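Long-range contacts in chitinase (Paenibacillus sp. FPU-7, PDB 5GZT), which probably catalyses the random endo-hydrolysis of N-acetyl-beta-D-glucosaminide (1->4)-beta-linkages in chitin and chitodextrins: residues N208-V213 against V257-G262; K979-A984 against G1035-A1040. All coordinates share one frame; numbering follows the deposited sequence.

Interaction 1: N208-V213 against V257-G262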
loop_
_atom_site.group_PDB
_atom_site.type_symbol
_atom_site.label_atom_id
_atom_site.label_comp_id
_atom_site.label_asym_id
_atom_site.label_seq_id
_atom_site.Cartn_x
_atom_site.Cartn_y
_atom_site.Cartn_z
ATOM N N ASN B 208 -10.526 10.061 36.841
ATOM C CA ASN B 208 -10.022 8.713 36.804
ATOM C C ASN B 208 -10.976 7.774 36.016
ATOM O O ASN B 208 -11.260 6.632 36.427
ATOM C CB ASN B 208 -9.828 8.246 38.249
ATOM C CG ASN B 208 -8.888 7.075 38.360
ATOM O OD1 ASN B 208 -9.331 5.932 38.519
ATOM N ND2 ASN B 208 -7.581 7.343 38.256
ATOM N N ASN B 209 -11.502 8.290 34.903
ATOM C CA ASN B 209 -12.284 7.480 33.981
ATOM C C ASN B 209 -12.375 8.180 32.629
ATOM O O ASN B 209 -12.320 9.438 32.519
ATOM C CB ASN B 209 -13.692 7.166 34.502
ATOM C CG ASN B 209 -14.715 8.204 34.068
ATOM O OD1 ASN B 209 -14.536 9.406 34.294
ATOM N ND2 ASN B 209 -15.773 7.753 33.411
ATOM N N ALA B 210 -12.517 7.331 31.617
ATOM C CA ALA B 210 -12.717 7.738 30.228
ATOM C C ALA B 210 -12.904 6.496 29.386
ATOM O O ALA B 210 -12.481 5.370 29.758
ATOM C CB ALA B 210 -11.555 8.569 29.693
ATOM N N THR B 211 -13.547 6.727 28.248
ATOM C CA THR B 211 -13.975 5.656 27.351
ATOM C C THR B 211 -13.641 6.048 25.858
ATOM O O THR B 211 -13.969 7.167 25.360
ATOM C CB THR B 211 -15.450 5.216 27.691
ATOM O OG1 THR B 211 -16.194 4.917 26.503
ATOM C CG2 THR B 211 -16.213 6.287 28.541
ATOM N N ILE B 212 -12.906 5.154 25.187
ATOM C CA ILE B 212 -12.422 5.388 23.811
ATOM C C ILE B 212 -12.972 4.286 22.952
ATOM O O ILE B 212 -12.819 3.102 23.326
ATOM C CB ILE B 212 -10.884 5.370 23.730
ATOM C CG1 ILE B 212 -10.310 6.617 24.408
ATOM C CG2 ILE B 212 -10.404 5.337 22.273
ATOM C CD1 ILE B 212 -8.851 6.502 24.754
ATOM N N VAL B 213 -13.614 4.660 21.835
ATOM C CA VAL B 213 -14.037 3.664 20.832
ATOM C C VAL B 213 -13.227 3.863 19.524
ATOM O O VAL B 213 -13.114 4.986 19.017
ATOM C CB VAL B 213 -15.584 3.600 20.568
ATOM C CG1 VAL B 213 -16.076 4.624 19.537
ATOM C CG2 VAL B 213 -16.000 2.198 20.086
ATOM N N VAL B 257 -13.502 9.766 21.966
ATOM C CA VAL B 257 -13.112 9.850 23.360
ATOM C C VAL B 257 -14.145 10.697 24.159
ATOM O O VAL B 257 -14.751 11.647 23.631
ATOM C CB VAL B 257 -11.639 10.369 23.485
ATOM C CG1 VAL B 257 -11.488 11.797 22.968
ATOM C CG2 VAL B 257 -11.100 10.226 24.906
ATOM N N LYS B 258 -14.353 10.301 25.416
ATOM C CA LYS B 258 -15.098 11.078 26.417
ATOM C C LYS B 258 -14.714 10.607 27.836
ATOM O O LYS B 258 -14.411 9.403 28.054
ATOM C CB LYS B 258 -16.602 10.918 26.221
ATOM C CG LYS B 258 -16.966 9.481 25.941
ATOM C CD LYS B 258 -18.422 9.132 26.178
ATOM C CE LYS B 258 -18.533 7.739 26.780
ATOM N NZ LYS B 258 -19.877 7.160 26.545
ATOM N N THR B 259 -14.728 11.584 28.759
ATOM C CA THR B 259 -14.585 11.406 30.221
ATOM C C THR B 259 -15.954 11.482 30.955
ATOM O O THR B 259 -16.988 11.804 30.355
ATOM C CB THR B 259 -13.643 12.497 30.828
ATOM O OG1 THR B 259 -13.997 13.814 30.346
ATOM C CG2 THR B 259 -12.183 12.209 30.481
ATOM N N ALA B 260 -15.956 11.184 32.254
ATOM C CA ALA B 260 -17.126 11.475 33.109
ATOM C C ALA B 260 -16.715 11.733 34.558
ATOM O O ALA B 260 -15.526 11.709 34.881
ATOM C CB ALA B 260 -18.149 10.343 33.033
ATOM N N LYS B 261 -17.707 12.044 35.398
ATOM C CA LYS B 261 -17.620 11.900 36.864
ATOM C C LYS B 261 -18.964 11.364 37.356
ATOM O O LYS B 261 -19.911 12.144 37.506
ATOM C CB LYS B 261 -17.311 13.222 37.580
ATOM C CG LYS B 261 -16.121 14.001 37.048
ATOM C CD LYS B 261 -16.491 15.263 36.281
ATOM C CE LYS B 261 -16.071 16.530 37.010
ATOM N NZ LYS B 261 -16.454 16.542 38.436
ATOM N N GLY B 262 -19.051 10.043 37.569
ATOM C CA GLY B 262 -20.295 9.359 37.978
ATOM C C GLY B 262 -21.586 10.088 37.629
ATOM O O GLY B 262 -22.050 10.907 38.413
#
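Ile212 and Val257 pack compactly within an antiparallel strand pair. Their side chains lie side by side and point the same way, with CG1 of Ile212 meeting CG2 of Val257 at 3.7 Å. With chi1 of Ile212 at -71°, CG1 stands beside the backbone N and anti to the carbonyl carbon. On this same face, the methyl CG2 of Thr259 lies 3.8 Å from CB of Ala210. Strand 184-191 covers the face, with Val257 touching Val184 and Leu186, consistent with two sheets packed as a beta-sandwich. Thr211 and Lys258 make the hydrogen-bonded pair: Thr211 N reaches Lys258 O at 2.8 Å in a fairly straight bond, and Lys258 N returns to Thr211 O at 3.2 Å.

The face carrying the Thr211 and Lys258 side chains is more open to solvent. There the two side chains cross obliquely, and CE of Lys258 comes so near CG2 of Thr211 that the modelled placement of both is doubtful. Beyond the regular pairing, Asn209 stretches its amide across to Ala260. As modelled, Ala260 N donates to Asn209 OD1 at 3.1 Å, but OD1 also lies 2.6 Å from Ala260 O, another acceptor, so the amide orientation, and with it this bond, is doubtful. Reciprocal backbone bonds and apolar packing against the second sheet thus fix the pair, while the polar side chains on the more open face and beyond the pairing are less certainly placed.

Interaction 2: K979-A984 against G1035-A1040; sequences KTAHQA and GLFQQA
Thr980 inserts its hydroxyl into the type II turn Gly1035-Gln1038. OG1 donates to Gly1035 O at 2.6 Å, in the carbonyl plane, and accepts from Gln1038 N at 3.1 Å. Chi1 of 69° sets OG1 between the backbone N and the carbonyl carbon. Alongside, Thr980 N bonds to Gln1038 O at 3.0 Å, and one bridge joins the backbones of Lys979 and Gln1039.

Beside this polar centre, the Phe1037 ring turns its edge to Thr980 O and to CB of Ala981, which is 3.8 Å from CE1 of Phe1037. Leu1036 places CD1 over the centre of one face of that ring and also reaches CE1 of His982, at 3.7 Å. The imidazole stands steeply to the phenyl ring, their planes at 83°.

Further out, Asp1069 holds His982 NE2 and so restrains the imidazole, while Trp1026 and Phe1087 pack against Thr980. Strands 1024-1026 and 1086-1089, which carry them, belong to the sheet inserted between the last two barrel strands, as in many family 18 chitinases. The Thr980 hydroxyl, as donor and acceptor, together with its backbone N-H and the adjoining apolar contacts, ties the loop following strand 964-967 to this insertion.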
loop_
_atom_site.group_PDB
_atom_site.type_symbol
_atom_site.label_atom_id
_atom_site.label_comp_id
_atom_site.label_asym_id
_atom_site.label_seq_id
_atom_site.Cartn_x
_atom_site.Cartn_y
_atom_site.Cartn_z
ATOM N N LYS B 979 -13.246 -26.852 -4.272
ATOM C CA LYS B 979 -12.619 -25.991 -5.232
ATOM C C LYS B 979 -11.530 -26.769 -5.957
ATOM O O LYS B 979 -10.873 -27.614 -5.380
ATOM C CB LYS B 979 -12.058 -24.798 -4.489
ATOM C CG LYS B 979 -11.735 -23.661 -5.428
ATOM C CD LYS B 979 -11.542 -22.326 -4.704
ATOM C CE LYS B 979 -12.872 -21.806 -4.154
ATOM N NZ LYS B 979 -12.887 -20.351 -3.843
ATOM N N THR B 980 -11.359 -26.536 -7.241
ATOM C CA THR B 980 -10.422 -27.330 -8.010
ATOM C C THR B 980 -8.987 -26.728 -7.861
ATOM O O THR B 980 -8.813 -25.526 -7.532
ATOM C CB THR B 980 -10.789 -27.382 -9.494
ATOM O OG1 THR B 980 -10.576 -26.080 -10.074
ATOM C CG2 THR B 980 -12.237 -27.865 -9.666
ATOM N N ALA B 981 -7.996 -27.562 -8.191
ATOM C CA ALA B 981 -6.559 -27.201 -8.067
ATOM C C ALA B 981 -5.677 -28.393 -8.437
ATOM O O ALA B 981 -6.191 -29.492 -8.775
ATOM C CB ALA B 981 -6.239 -26.659 -6.664
ATOM N N HIS B 982 -4.342 -28.161 -8.471
ATOM C CA HIS B 982 -3.436 -29.199 -8.948
ATOM C C HIS B 982 -3.076 -30.091 -7.742
ATOM O O HIS B 982 -2.668 -29.559 -6.650
ATOM C CB HIS B 982 -2.191 -28.577 -9.468
ATOM C CG HIS B 982 -2.406 -27.680 -10.646
ATOM N ND1 HIS B 982 -2.880 -28.140 -11.858
ATOM C CD2 HIS B 982 -2.125 -26.362 -10.818
ATOM C CE1 HIS B 982 -2.939 -27.136 -12.710
ATOM N NE2 HIS B 982 -2.450 -26.057 -12.119
ATOM N N GLN B 983 -3.322 -31.376 -7.917
ATOM C CA GLN B 983 -3.049 -32.392 -6.846
ATOM C C GLN B 983 -1.573 -32.794 -6.731
ATOM O O GLN B 983 -1.180 -33.290 -5.681
ATOM C CB GLN B 983 -3.907 -33.648 -7.008
ATOM C CG GLN B 983 -3.609 -34.552 -8.212
ATOM C CD GLN B 983 -3.073 -35.952 -7.868
ATOM O OE1 GLN B 983 -2.574 -36.232 -6.714
ATOM N NE2 GLN B 983 -3.104 -36.822 -8.872
ATOM N N ALA B 984 -0.782 -32.530 -7.771
ATOM C CA ALA B 984 0.576 -33.008 -7.880
ATOM C C ALA B 984 1.553 -32.048 -8.571
ATOM O O ALA B 984 2.610 -32.470 -9.065
ATOM C CB ALA B 984 0.558 -34.310 -8.632
ATOM N N GLY B 1035 -12.176 -24.775 -15.936
ATOM C CA GLY B 1035 -12.381 -25.417 -14.625
ATOM C C GLY B 1035 -11.264 -25.239 -13.591
ATOM O O GLY B 1035 -11.433 -25.671 -12.448
ATOM N N LEU B 1036 -10.182 -24.530 -13.949
ATOM C CA LEU B 1036 -9.005 -24.430 -13.089
ATOM C C LEU B 1036 -9.191 -23.397 -12.006
ATOM O O LEU B 1036 -9.422 -22.238 -12.315
ATOM C CB LEU B 1036 -7.781 -24.058 -13.920
ATOM C CG LEU B 1036 -6.460 -23.872 -13.147
ATOM C CD1 LEU B 1036 -6.086 -25.193 -12.489
ATOM C CD2 LEU B 1036 -5.373 -23.387 -14.136
ATOM N N PHE B 1037 -9.071 -23.812 -10.761
ATOM C CA PHE B 1037 -9.258 -22.952 -9.576
ATOM C C PHE B 1037 -10.689 -22.367 -9.562
ATOM O O PHE B 1037 -10.881 -21.173 -9.274
ATOM C CB PHE B 1037 -8.186 -21.833 -9.434
ATOM C CG PHE B 1037 -6.742 -22.331 -9.517
ATOM C CD1 PHE B 1037 -6.284 -23.365 -8.662
ATOM C CD2 PHE B 1037 -5.828 -21.742 -10.390
ATOM C CE1 PHE B 1037 -4.952 -23.800 -8.729
ATOM C CE2 PHE B 1037 -4.498 -22.179 -10.459
ATOM C CZ PHE B 1037 -4.085 -23.219 -9.654
ATOM N N GLN B 1038 -11.666 -23.232 -9.854
ATOM C CA GLN B 1038 -13.102 -22.893 -9.803
ATOM C C GLN B 1038 -13.792 -23.552 -8.617
ATOM O O GLN B 1038 -13.473 -24.684 -8.237
ATOM C CB GLN B 1038 -13.786 -23.299 -11.118
ATOM C CG GLN B 1038 -13.269 -22.506 -12.319
ATOM C CD GLN B 1038 -13.260 -20.997 -12.101
ATOM O OE1 GLN B 1038 -14.271 -20.406 -11.755
ATOM N NE2 GLN B 1038 -12.109 -20.377 -12.305
ATOM N N GLN B 1039 -14.698 -22.813 -7.997
ATOM C CA GLN B 1039 -15.610 -23.394 -7.007
ATOM C C GLN B 1039 -16.486 -24.476 -7.713
ATOM O O GLN B 1039 -16.913 -24.303 -8.857
ATOM C CB GLN B 1039 -16.410 -22.276 -6.367
ATOM C CG GLN B 1039 -17.363 -22.720 -5.276
ATOM C CD GLN B 1039 -16.665 -23.389 -4.100
ATOM O OE1 GLN B 1039 -15.691 -22.853 -3.546
ATOM N NE2 GLN B 1039 -17.175 -24.562 -3.698
ATOM N N ALA B 1040 -16.626 -25.640 -7.091
ATOM C CA ALA B 1040 -17.356 -26.767 -7.704
ATOM C C ALA B 1040 -18.563 -27.138 -6.831
ATOM O O ALA B 1040 -18.606 -26.812 -5.644
ATOM C CB ALA B 1040 -16.470 -27.970 -7.924
#

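How the interactions relate
Interaction 1 closes before interaction 2 opens along the chain; their centres are 53 Å apart and their nearest atoms about 33 Å apart, so they do not touch. Strand 251-261 of interaction 1 pairs with strand 264-284, which runs on into the first catalytic barrel. Interaction 2 lies within the second family 18 domain. In this family the active site lies at the C-terminal ends of the barrel strands, so interaction 2, which involves the loop after strand 964-967, is probably on that side of its barrel. Interaction 1 is a regular strand pairing, whereas interaction 2 joins two irregular loops. The sodium ion, held by Glu44, Thr50, Phe52 and Ser72, belongs to the N-terminal region and involves neither contact.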